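Local coordinates for protein enoyl-CoA hydratase (Thermus thermophilus, PDB 1WZ8) that probably catalyses the hydration of enoyl-CoA thioesters as a hexameric member of the enoyl-CoA hydratase/isomerase (crotonase) family, at residues A[10-15]-A[36-41]; A[128-133]-A[200-205]; A[135-140]-A[184-189]. All coordinates share one frame; numbering follows the deposited sequence.

Interaction 1: residues A[10-15]-A[36-41]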
ATOM      1  N   PRO A  10     -16.415   9.234 -34.391  1.00 23.78           N
ATOM      2  CA  PRO A  10     -17.804   9.011 -34.792  1.00 22.92           C
ATOM      3  C   PRO A  10     -18.553   8.434 -33.597  1.00 22.59           C
ATOM      4  O   PRO A  10     -18.059   7.531 -32.927  1.00 22.98           O
ATOM      5  CB  PRO A  10     -17.671   8.019 -35.949  1.00 22.89           C
ATOM      6  CG  PRO A  10     -16.446   7.242 -35.587  1.00 23.50           C
ATOM      7  CD  PRO A  10     -15.504   8.327 -35.111  1.00 24.61           C
ATOM      8  N   GLY A  11     -19.739   8.965 -33.328  1.00 21.69           N
ATOM      9  CA  GLY A  11     -20.508   8.490 -32.195  1.00 19.55           C
ATOM     10  C   GLY A  11     -20.465   9.516 -31.078  1.00 19.53           C
ATOM     11  O   GLY A  11     -21.302   9.503 -30.178  1.00 19.16           O
ATOM     12  N   LEU A  12     -19.477  10.403 -31.134  1.00 18.08           N
ATOM     13  CA  LEU A  12     -19.336  11.450 -30.130  1.00 19.70           C
ATOM     14  C   LEU A  12     -19.635  12.813 -30.738  1.00 19.50           C
ATOM     15  O   LEU A  12     -19.254  13.097 -31.873  1.00 20.65           O
ATOM     16  CB  LEU A  12     -17.918  11.459 -29.551  1.00 20.49           C
ATOM     17  CG  LEU A  12     -17.464  10.229 -28.762  1.00 20.99           C
ATOM     18  CD1 LEU A  12     -16.040  10.446 -28.267  1.00 21.82           C
ATOM     19  CD2 LEU A  12     -18.404   9.989 -27.593  1.00 21.45           C
ATOM     20  N   ALA A  13     -20.327  13.649 -29.975  1.00 17.61           N
ATOM     21  CA  ALA A  13     -20.666  14.998 -30.406  1.00 18.24           C
ATOM     22  C   ALA A  13     -20.069  15.935 -29.368  1.00 17.01           C
ATOM     23  O   ALA A  13     -20.094  15.636 -28.177  1.00 17.39           O
ATOM     24  CB  ALA A  13     -22.180  15.171 -30.470  1.00 17.19           C
ATOM     25  N   PHE A  14     -19.532  17.063 -29.818  1.00 16.90           N
ATOM     26  CA  PHE A  14     -18.913  18.016 -28.905  1.00 17.27           C
ATOM     27  C   PHE A  14     -19.546  19.398 -28.999  1.00 16.84           C
ATOM     28  O   PHE A  14     -19.847  19.885 -30.092  1.00 17.40           O
ATOM     29  CB  PHE A  14     -17.415  18.120 -29.193  1.00 17.19           C
ATOM     30  CG  PHE A  14     -16.693  16.803 -29.153  1.00 18.85           C
ATOM     31  CD1 PHE A  14     -16.771  15.916 -30.223  1.00 18.99           C
ATOM     32  CD2 PHE A  14     -15.925  16.450 -28.046  1.00 20.02           C
ATOM     33  CE1 PHE A  14     -16.093  14.695 -30.192  1.00 18.87           C
ATOM     34  CE2 PHE A  14     -15.242  15.229 -28.006  1.00 20.33           C
ATOM     35  CZ  PHE A  14     -15.326  14.352 -29.080  1.00 19.53           C
ATOM     36  N   ALA A  15     -19.744  20.028 -27.847  1.00 15.05           N
ATOM     37  CA  ALA A  15     -20.342  21.354 -27.802  1.00 14.17           C
ATOM     38  C   ALA A  15     -19.934  22.098 -26.536  1.00 15.49           C
ATOM     39  O   ALA A  15     -19.431  21.494 -25.590  1.00 16.35           O
ATOM     40  CB  ALA A  15     -21.862  21.238 -27.871  1.00 12.15           C
ATOM     41  N   PRO A  36     -18.475  -1.722 -30.638  1.00 16.60           N
ATOM     42  CA  PRO A  36     -17.015  -1.671 -30.520  1.00 15.37           C
ATOM     43  C   PRO A  36     -16.411  -0.276 -30.717  1.00 16.96           C
ATOM     44  O   PRO A  36     -15.592   0.175 -29.913  1.00 14.64           O
ATOM     45  CB  PRO A  36     -16.552  -2.654 -31.594  1.00 15.93           C
ATOM     46  CG  PRO A  36     -17.621  -3.690 -31.564  1.00 15.58           C
ATOM     47  CD  PRO A  36     -18.896  -2.866 -31.468  1.00 16.30           C
ATOM     48  N   ALA A  37     -16.824   0.409 -31.780  1.00 16.85           N
ATOM     49  CA  ALA A  37     -16.295   1.736 -32.081  1.00 17.61           C
ATOM     50  C   ALA A  37     -16.548   2.772 -30.994  1.00 17.71           C
ATOM     51  O   ALA A  37     -15.664   3.576 -30.684  1.00 18.70           O
ATOM     52  CB  ALA A  37     -16.856   2.233 -33.411  1.00 18.89           C
ATOM     53  N   LEU A  38     -17.748   2.764 -30.421  1.00 16.18           N
ATOM     54  CA  LEU A  38     -18.082   3.730 -29.381  1.00 15.51           C
ATOM     55  C   LEU A  38     -17.322   3.455 -28.091  1.00 15.44           C
ATOM     56  O   LEU A  38     -16.842   4.378 -27.436  1.00 16.42           O
ATOM     57  CB  LEU A  38     -19.586   3.729 -29.104  1.00 15.12           C
ATOM     58  CG  LEU A  38     -20.047   4.768 -28.074  1.00 15.45           C
ATOM     59  CD1 LEU A  38     -19.694   6.173 -28.551  1.00 15.61           C
ATOM     60  CD2 LEU A  38     -21.539   4.640 -27.864  1.00 13.63           C
ATOM     61  N   HIS A  39     -17.209   2.187 -27.722  1.00 15.25           N
ATOM     62  CA  HIS A  39     -16.481   1.837 -26.511  1.00 15.05           C
ATOM     63  C   HIS A  39     -15.036   2.327 -26.610  1.00 15.64           C
ATOM     64  O   HIS A  39     -14.511   2.941 -25.679  1.00 14.73           O
ATOM     65  CB  HIS A  39     -16.526   0.323 -26.288  1.00 14.24           C
ATOM     66  CG  HIS A  39     -15.849  -0.119 -25.029  1.00 14.89           C
ATOM     67  ND1 HIS A  39     -14.550  -0.577 -25.005  1.00 15.58           N
ATOM     68  CD2 HIS A  39     -16.283  -0.145 -23.748  1.00 15.19           C
ATOM     69  CE1 HIS A  39     -14.213  -0.869 -23.761  1.00 15.88           C
ATOM     70  NE2 HIS A  39     -15.247  -0.617 -22.978  1.00 16.34           N
ATOM     71  N   ARG A  40     -14.393   2.066 -27.743  1.00 15.05           N
ATOM     72  CA  ARG A  40     -13.020   2.508 -27.930  1.00 15.36           C
ATOM     73  C   ARG A  40     -12.931   4.033 -27.960  1.00 16.28           C
ATOM     74  O   ARG A  40     -11.981   4.619 -27.437  1.00 16.85           O
ATOM     75  CB  ARG A  40     -12.442   1.930 -29.220  1.00 17.62           C
ATOM     76  CG  ARG A  40     -11.095   2.535 -29.582  1.00 21.35           C
ATOM     77  CD  ARG A  40     -10.332   1.678 -30.571  1.00 27.24           C
ATOM     78  NE  ARG A  40     -11.198   1.272 -31.674  1.00 33.75           N
ATOM     79  CZ  ARG A  40     -11.823   0.101 -31.732  1.00 36.55           C
ATOM     80  NH1 ARG A  40     -11.680  -0.763 -30.732  1.00 38.71           N
ATOM     81  NH2 ARG A  40     -12.553  -0.215 -32.797  1.00 37.72           N
ATOM     82  N   GLY A  41     -13.928   4.668 -28.573  1.00 15.17           N
ATOM     83  CA  GLY A  41     -13.951   6.117 -28.650  1.00 15.63           C
ATOM     84  C   GLY A  41     -14.043   6.764 -27.281  1.00 15.55           C
ATOM     85  O   GLY A  41     -13.303   7.700 -26.980  1.00 15.46           O
TER

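Interaction 2: residues A[128-133]-A[200-205]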
ATOM      1  N   ILE A 128     -18.079  13.860 -10.583  1.00  9.43           N
ATOM      2  CA  ILE A 128     -19.385  14.108  -9.998  1.00  9.15           C
ATOM      3  C   ILE A 128     -20.449  13.551 -10.928  1.00  9.83           C
ATOM      4  O   ILE A 128     -20.455  13.842 -12.122  1.00 11.33           O
ATOM      5  CB  ILE A 128     -19.632  15.619  -9.797  1.00 10.51           C
ATOM      6  CG1 ILE A 128     -18.619  16.182  -8.794  1.00  9.62           C
ATOM      7  CG2 ILE A 128     -21.057  15.851  -9.301  1.00 10.95           C
ATOM      8  CD1 ILE A 128     -18.751  17.669  -8.541  1.00 13.57           C
ATOM      9  N   ALA A 129     -21.330  12.723 -10.381  1.00  9.74           N
ATOM     10  CA  ALA A 129     -22.407  12.157 -11.172  1.00 10.05           C
ATOM     11  C   ALA A 129     -23.713  12.662 -10.604  1.00 11.19           C
ATOM     12  O   ALA A 129     -23.910  12.664  -9.390  1.00 10.61           O
ATOM     13  CB  ALA A 129     -22.370  10.630 -11.116  1.00  8.76           C
ATOM     14  N   VAL A 130     -24.590  13.118 -11.487  1.00 12.43           N
ATOM     15  CA  VAL A 130     -25.901  13.588 -11.080  1.00 10.28           C
ATOM     16  C   VAL A 130     -26.860  12.566 -11.662  1.00 10.84           C
ATOM     17  O   VAL A 130     -26.867  12.343 -12.875  1.00 13.24           O
ATOM     18  CB  VAL A 130     -26.227  14.977 -11.675  1.00 11.89           C
ATOM     19  CG1 VAL A 130     -27.619  15.418 -11.234  1.00 12.98           C
ATOM     20  CG2 VAL A 130     -25.184  15.992 -11.229  1.00 11.67           C
ATOM     21  N   VAL A 131     -27.650  11.927 -10.806  1.00 10.81           N
ATOM     22  CA  VAL A 131     -28.601  10.934 -11.283  1.00  9.80           C
ATOM     23  C   VAL A 131     -30.024  11.362 -10.981  1.00 10.29           C
ATOM     24  O   VAL A 131     -30.257  12.309 -10.221  1.00  9.64           O
ATOM     25  CB  VAL A 131     -28.374   9.548 -10.623  1.00 10.68           C
ATOM     26  CG1 VAL A 131     -26.942   9.100 -10.832  1.00  9.83           C
ATOM     27  CG2 VAL A 131     -28.710   9.605  -9.131  1.00  8.64           C
ATOM     28  N   GLY A 132     -30.970  10.664 -11.596  1.00 11.71           N
ATOM     29  CA  GLY A 132     -32.368  10.954 -11.344  1.00 13.45           C
ATOM     30  C   GLY A 132     -32.794  10.050 -10.204  1.00 13.16           C
ATOM     31  O   GLY A 132     -32.200   8.995  -9.996  1.00 12.60           O
ATOM     32  N   LYS A 133     -33.799  10.460  -9.443  1.00 15.16           N
ATOM     33  CA  LYS A 133     -34.269   9.636  -8.339  1.00 14.60           C
ATOM     34  C   LYS A 133     -34.663   8.246  -8.843  1.00 15.30           C
ATOM     35  O   LYS A 133     -34.490   7.247  -8.139  1.00 13.31           O
ATOM     36  CB  LYS A 133     -35.466  10.296  -7.661  1.00 16.66           C
ATOM     37  CG  LYS A 133     -35.122  11.613  -6.992  1.00 20.79           C
ATOM     38  CD  LYS A 133     -36.294  12.170  -6.206  1.00 22.80           C
ATOM     39  CE  LYS A 133     -35.895  13.456  -5.512  1.00 25.09           C
ATOM     40  NZ  LYS A 133     -34.676  13.251  -4.690  1.00 28.52           N
ATOM     41  N   LEU A 200     -25.456  20.252 -15.706  1.00 13.76           N
ATOM     42  CA  LEU A 200     -24.871  21.392 -16.404  1.00 13.33           C
ATOM     43  C   LEU A 200     -24.527  22.494 -15.400  1.00 13.36           C
ATOM     44  O   LEU A 200     -23.480  23.136 -15.498  1.00 13.54           O
ATOM     45  CB  LEU A 200     -25.850  21.922 -17.462  1.00 14.76           C
ATOM     46  CG  LEU A 200     -25.366  23.136 -18.260  1.00 15.29           C
ATOM     47  CD1 LEU A 200     -24.040  22.810 -18.939  1.00 15.14           C
ATOM     48  CD2 LEU A 200     -26.422  23.536 -19.279  1.00 17.07           C
ATOM     49  N   GLU A 201     -25.409  22.706 -14.429  1.00 12.31           N
ATOM     50  CA  GLU A 201     -25.187  23.718 -13.400  1.00 13.35           C
ATOM     51  C   GLU A 201     -23.904  23.396 -12.625  1.00 12.11           C
ATOM     52  O   GLU A 201     -23.094  24.285 -12.314  1.00 10.23           O
ATOM     53  CB  GLU A 201     -26.378  23.745 -12.440  1.00 16.69           C
ATOM     54  CG  GLU A 201     -26.249  24.760 -11.312  1.00 21.20           C
ATOM     55  CD  GLU A 201     -27.311  24.571 -10.243  1.00 27.32           C
ATOM     56  OE1 GLU A 201     -28.515  24.588 -10.581  1.00 29.01           O
ATOM     57  OE2 GLU A 201     -26.938  24.404  -9.062  1.00 30.76           O
ATOM     58  N   VAL A 202     -23.730  22.119 -12.305  1.00 11.98           N
ATOM     59  CA  VAL A 202     -22.548  21.669 -11.582  1.00 12.50           C
ATOM     60  C   VAL A 202     -21.310  21.909 -12.440  1.00 12.10           C
ATOM     61  O   VAL A 202     -20.306  22.450 -11.972  1.00 11.27           O
ATOM     62  CB  VAL A 202     -22.654  20.161 -11.235  1.00 11.02           C
ATOM     63  CG1 VAL A 202     -21.352  19.673 -10.614  1.00 12.14           C
ATOM     64  CG2 VAL A 202     -23.810  19.934 -10.265  1.00 12.98           C
ATOM     65  N   ALA A 203     -21.388  21.510 -13.705  1.00 13.63           N
ATOM     66  CA  ALA A 203     -20.263  21.680 -14.617  1.00 14.35           C
ATOM     67  C   ALA A 203     -19.898  23.151 -14.759  1.00 14.41           C
ATOM     68  O   ALA A 203     -18.721  23.511 -14.742  1.00 13.51           O
ATOM     69  CB  ALA A 203     -20.598  21.092 -15.981  1.00 13.89           C
ATOM     70  N   GLU A 204     -20.907  24.007 -14.899  1.00 14.26           N
ATOM     71  CA  GLU A 204     -20.642  25.430 -15.045  1.00 15.44           C
ATOM     72  C   GLU A 204     -19.929  25.964 -13.807  1.00 14.78           C
ATOM     73  O   GLU A 204     -18.957  26.713 -13.929  1.00 13.53           O
ATOM     74  CB  GLU A 204     -21.942  26.203 -15.280  1.00 19.34           C
ATOM     75  CG  GLU A 204     -21.723  27.684 -15.558  1.00 24.13           C
ATOM     76  CD  GLU A 204     -22.978  28.384 -16.042  1.00 27.18           C
ATOM     77  OE1 GLU A 204     -22.899  29.586 -16.366  1.00 31.91           O
ATOM     78  OE2 GLU A 204     -24.041  27.733 -16.102  1.00 28.97           O
ATOM     79  N   ARG A 205     -20.406  25.571 -12.624  1.00 14.11           N
ATOM     80  CA  ARG A 205     -19.800  26.007 -11.366  1.00 15.40           C
ATOM     81  C   ARG A 205     -18.335  25.596 -11.305  1.00 14.41           C
ATOM     82  O   ARG A 205     -17.489  26.358 -10.835  1.00 14.01           O
ATOM     83  CB  ARG A 205     -20.532  25.411 -10.156  1.00 17.06           C
ATOM     84  CG  ARG A 205     -21.839  26.105  -9.789  1.00 23.42           C
ATOM     85  CD  ARG A 205     -22.453  25.481  -8.533  1.00 25.87           C
ATOM     86  NE  ARG A 205     -21.625  25.672  -7.342  1.00 28.87           N
ATOM     87  CZ  ARG A 205     -21.822  25.043  -6.188  1.00 29.44           C
ATOM     88  NH1 ARG A 205     -22.820  24.179  -6.062  1.00 30.53           N
ATOM     89  NH2 ARG A 205     -21.022  25.275  -5.156  1.00 30.05           N
TER

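Interaction 3: residues A[135-140]-A[184-189]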
ATOM      1  N   THR A 135     -33.431   6.812 -11.731  1.00 13.35           N
ATOM      2  CA  THR A 135     -32.427   6.219 -12.613  1.00 13.92           C
ATOM      3  C   THR A 135     -32.100   4.810 -12.125  1.00 13.89           C
ATOM      4  O   THR A 135     -32.103   4.550 -10.922  1.00 14.04           O
ATOM      5  CB  THR A 135     -31.126   7.060 -12.618  1.00 13.78           C
ATOM      6  OG1 THR A 135     -31.419   8.378 -13.085  1.00 16.41           O
ATOM      7  CG2 THR A 135     -30.070   6.434 -13.533  1.00 13.31           C
ATOM      8  N   ARG A 136     -31.822   3.903 -13.059  1.00 13.39           N
ATOM      9  CA  ARG A 136     -31.477   2.528 -12.707  1.00 14.62           C
ATOM     10  C   ARG A 136     -29.966   2.347 -12.841  1.00 12.65           C
ATOM     11  O   ARG A 136     -29.419   2.528 -13.926  1.00 13.94           O
ATOM     12  CB  ARG A 136     -32.202   1.540 -13.633  1.00 17.17           C
ATOM     13  CG  ARG A 136     -31.946   0.070 -13.309  1.00 21.24           C
ATOM     14  CD  ARG A 136     -32.915  -0.840 -14.053  1.00 28.07           C
ATOM     15  NE  ARG A 136     -32.539  -1.056 -15.448  1.00 32.89           N
ATOM     16  CZ  ARG A 136     -31.807  -2.083 -15.873  1.00 35.74           C
ATOM     17  NH1 ARG A 136     -31.375  -2.994 -15.010  1.00 37.97           N
ATOM     18  NH2 ARG A 136     -31.509  -2.204 -17.159  1.00 35.63           N
ATOM     19  N   LEU A 137     -29.300   2.001 -11.741  1.00 11.74           N
ATOM     20  CA  LEU A 137     -27.852   1.795 -11.752  1.00 12.96           C
ATOM     21  C   LEU A 137     -27.569   0.336 -11.418  1.00 13.08           C
ATOM     22  O   LEU A 137     -27.966  -0.161 -10.362  1.00 14.47           O
ATOM     23  CB  LEU A 137     -27.174   2.715 -10.729  1.00 12.27           C
ATOM     24  CG  LEU A 137     -27.517   4.201 -10.866  1.00 15.58           C
ATOM     25  CD1 LEU A 137     -26.815   4.991  -9.769  1.00 18.43           C
ATOM     26  CD2 LEU A 137     -27.099   4.714 -12.239  1.00 17.10           C
ATOM     27  N   LEU A 138     -26.872  -0.349 -12.315  1.00 12.94           N
ATOM     28  CA  LEU A 138     -26.580  -1.761 -12.113  1.00 14.55           C
ATOM     29  C   LEU A 138     -25.265  -2.194 -12.750  1.00 13.10           C
ATOM     30  O   LEU A 138     -24.983  -1.880 -13.903  1.00 13.70           O
ATOM     31  CB  LEU A 138     -27.728  -2.590 -12.693  1.00 16.51           C
ATOM     32  CG  LEU A 138     -27.702  -4.120 -12.655  1.00 19.52           C
ATOM     33  CD1 LEU A 138     -27.694  -4.637 -11.227  1.00 21.46           C
ATOM     34  CD2 LEU A 138     -28.923  -4.622 -13.383  1.00 19.77           C
ATOM     35  N   ASP A 139     -24.450  -2.905 -11.986  1.00 13.04           N
ATOM     36  CA  ASP A 139     -23.191  -3.396 -12.514  1.00 12.50           C
ATOM     37  C   ASP A 139     -23.584  -4.381 -13.617  1.00 13.59           C
ATOM     38  O   ASP A 139     -23.146  -4.257 -14.760  1.00 13.36           O
ATOM     39  CB  ASP A 139     -22.407  -4.110 -11.428  1.00 13.17           C
ATOM     40  CG  ASP A 139     -21.147  -4.748 -11.963  1.00 14.63           C
ATOM     41  OD1 ASP A 139     -20.146  -4.029 -12.168  1.00 15.93           O
ATOM     42  OD2 ASP A 139     -21.173  -5.971 -12.198  1.00 17.56           O
ATOM     43  N   GLY A 140     -24.405  -5.362 -13.247  1.00 13.11           N
ATOM     44  CA  GLY A 140     -24.918  -6.338 -14.196  1.00 15.21           C
ATOM     45  C   GLY A 140     -24.059  -7.474 -14.723  1.00 15.52           C
ATOM     46  O   GLY A 140     -24.562  -8.329 -15.452  1.00 16.49           O
ATOM     47  N   GLY A 184     -24.076   6.815  -1.029  1.00 11.38           N
ATOM     48  CA  GLY A 184     -22.838   7.543  -1.277  1.00 10.66           C
ATOM     49  C   GLY A 184     -22.168   7.156  -2.587  1.00 11.39           C
ATOM     50  O   GLY A 184     -21.024   7.531  -2.846  1.00  9.81           O
ATOM     51  N   LEU A 185     -22.881   6.411  -3.428  1.00 10.01           N
ATOM     52  CA  LEU A 185     -22.331   5.988  -4.715  1.00  9.85           C
ATOM     53  C   LEU A 185     -22.206   7.181  -5.661  1.00 10.11           C
ATOM     54  O   LEU A 185     -21.269   7.259  -6.456  1.00  8.59           O
ATOM     55  CB  LEU A 185     -23.224   4.931  -5.363  1.00 10.71           C
ATOM     56  CG  LEU A 185     -22.651   4.287  -6.631  1.00  9.70           C
ATOM     57  CD1 LEU A 185     -21.545   3.310  -6.247  1.00 13.05           C
ATOM     58  CD2 LEU A 185     -23.755   3.556  -7.386  1.00 11.52           C
ATOM     59  N   VAL A 186     -23.168   8.099  -5.577  1.00  9.88           N
ATOM     60  CA  VAL A 186     -23.174   9.296  -6.410  1.00 10.05           C
ATOM     61  C   VAL A 186     -23.443  10.518  -5.541  1.00 11.07           C
ATOM     62  O   VAL A 186     -23.982  10.393  -4.439  1.00 12.37           O
ATOM     63  CB  VAL A 186     -24.250   9.217  -7.512  1.00 10.06           C
ATOM     64  CG1 VAL A 186     -23.955   8.040  -8.432  1.00  8.13           C
ATOM     65  CG2 VAL A 186     -25.637   9.078  -6.886  1.00 10.71           C
ATOM     66  N   ALA A 187     -23.094  11.696  -6.049  1.00 11.04           N
ATOM     67  CA  ALA A 187     -23.252  12.937  -5.291  1.00 11.21           C
ATOM     68  C   ALA A 187     -24.667  13.477  -5.143  1.00 12.93           C
ATOM     69  O   ALA A 187     -25.069  13.891  -4.047  1.00 13.17           O
ATOM     70  CB  ALA A 187     -22.361  14.024  -5.895  1.00 12.26           C
ATOM     71  N   LEU A 188     -25.415  13.494  -6.238  1.00 12.11           N
ATOM     72  CA  LEU A 188     -26.763  14.039  -6.203  1.00 12.56           C
ATOM     73  C   LEU A 188     -27.779  13.204  -6.944  1.00 13.31           C
ATOM     74  O   LEU A 188     -27.463  12.565  -7.944  1.00 13.36           O
ATOM     75  CB  LEU A 188     -26.777  15.438  -6.812  1.00 14.88           C
ATOM     76  CG  LEU A 188     -25.921  16.548  -6.203  1.00 17.24           C
ATOM     77  CD1 LEU A 188     -25.832  17.690  -7.204  1.00 19.06           C
ATOM     78  CD2 LEU A 188     -26.518  17.020  -4.874  1.00 17.44           C
ATOM     79  N   ALA A 189     -29.009  13.225  -6.438  1.00 12.78           N
ATOM     80  CA  ALA A 189     -30.124  12.521  -7.060  1.00 12.98           C
ATOM     81  C   ALA A 189     -31.230  13.561  -7.107  1.00 12.14           C
ATOM     82  O   ALA A 189     -31.698  14.005  -6.062  1.00 13.79           O
ATOM     83  CB  ALA A 189     -30.557  11.331  -6.215  1.00 13.25           C
TER

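Interaction 1: residues A[10-15]-A[36-41]
Leu-12 and Leu-38 supply the apolar part of this contact, meeting through single methyl groups: CD2 of Leu-12 lies 4.1 Å from CD1 of Leu-38. The two side chains approach each other at a slant. In Leu-38, CG anti to the backbone N (chi1 -177°), together with chi2 near 60°, brings CD1 to Gly-11 and Leu-12, while the CG of Leu-12 stands anti to its own carbonyl carbon, which brings both of its methyls to the helix.

A second kind of contact is methyl against carbonyl oxygen. CD1 of Leu-38 also packs 4.0 Å from O of Gly-11, and CD1 of Leu-12 approaches O of Gly-41 at 4.1 Å. These are van der Waals contacts, and hydrogen bonding across the pair is absent.

Backbone shape is the third element. The CA atoms of Gly-11 and Leu-38 come within 6.0 Å, in the loop before the strand, where Gly-11 has a positive phi (106°) and, lacking a side chain, leaves room for CD1 of Leu-38. Gly-41, likewise without a side chain, meets Leu-12 through its carbonyl O. Around them, Leu-12 also packs on Leu-42 and Val-45 further along the helix, and on Ile-24 and Phe-26 of the neighbouring strand.

Helix 36-49 is thus laid against the beginning of strand 12-18, outermost in the sheet within this chain, in the N-terminal part of the sheet and helix framework of the crotonase fold.

Interaction 2: residues A[128-133]-A[200-205]
Apolar packing of a helix on one face of a sheet joins these segments, with Val-202 set against Ile-128 and Val-130. Strand 128-132 lies next to the last strand, 188-190, of the six-stranded sheet, and helix 195-207 follows that last strand in sequence. The contact is small, 106 Å² summed over both sides, and all three touching residues are buried.

The geometry is that of one branched side chain straddling two strand positions. Ile-128 and Val-130, two residues apart, both point their CB atoms at the helix, and Val-202 points back at them. The two methyls of Val-202 divide the work. CG1 meets Ile-128 twice, at 3.9 Å from its CD1 and 4.1 Å from its CG2, whereas CG2 faces CG2 of Val-130 at a looser 4.3 Å. In Val-202, CG1 lies anti to the backbone N (chi1 174°) and CG2 anti to the carbonyl carbon, an orientation that sets one methyl against each strand residue. Ile-128 is extended beyond CB (chi2 179°), which carries CD1 to the CG1 methyl. The CA atoms of Ile-128 and Val-202 remain 8.3 Å apart, so side chains alone close the gap.

The layer continues beyond the pair. Val-202 also rests on Val-108 of strand 107-111, and Leu-171 of the second subunit packs on both Ile-128 and Val-202. One turn on, Arg-205 forms a salt bridge with Glu-173 of that subunit. The arrangement is a helix-on-sheet layer of the crotonase fold, here placed where the core of one subunit runs into the interface with the next in the hexamer.

Interaction 3: residues A[135-140]-A[184-189]
A Schellman motif that ends helix 177-183 delivers Leu-185 and Val-186 to Leu-137, the middle residue of strand 136-138. In this motif Gly-184 is the C-prime residue, with a positive phi of 99°. Leu-185 N bonds back to Ala-180 O, and Gly-184 N to Glu-181 O. The helix ends here, and the next two residues turn their CB atoms toward the strand.

Contact is made by one methyl of Leu-137. Its CD1 lies 4.1 Å from CD2 of Leu-185 and 4.4 Å from CG1 of Val-186, so a single tip serves two neighbours. The leucines run past each other in opposite directions, and methyl meets methyl alongside. In Leu-137 CG is anti to the carbonyl carbon, and chi2 (178°) carries CD1 outward; in Leu-185 CG is instead anti to the backbone N (chi1 -173°). The backbones stay well separated, with 9.9 Å between the CA atoms of Leu-137 and Leu-185, and the buried area is modest at 82 Å².

Ala-180 touches all three side chains and completes the cluster. Its contact with Leu-185 is the apolar pairing across the helix end that is characteristic of Schellman motifs. Val-186 also leans on Ala-129 and Val-131, linking the small three-stranded sheet that holds strand 136-138 to the large one.

Every side-chain atom in the contact is aliphatic carbon, and all three residues are buried. The attraction is consequently dispersive and hydrophobic, with little directional demand, consistent with strand and helix end being held together mainly by exclusion of water, while the backbone bonds of the Schellman turn fix the path of the chain.

All three contacts are buried and rest on aliphatic carbon, yet differ in setting. Interaction 1 sits at one edge of the large sheet, includes carbonyl oxygens among its neighbours and is touched by no other chain. Interactions 2 and 3 lie toward the other edge, their centres 13 Å apart, and share adjoining strands: Val-131 N probably hydrogen-bonds Leu-188 O at 2.9 Å. Both close through methyl groups alone, the former setting a helix on the large sheet, the latter a helix end against the smaller one. In interaction 2 Ile-128 and Val-202 themselves meet the second subunit; in interaction 3, Ala-187 and Leu-188 do. Interaction 1, about 21 and 23 Å away between centres, buries most surface.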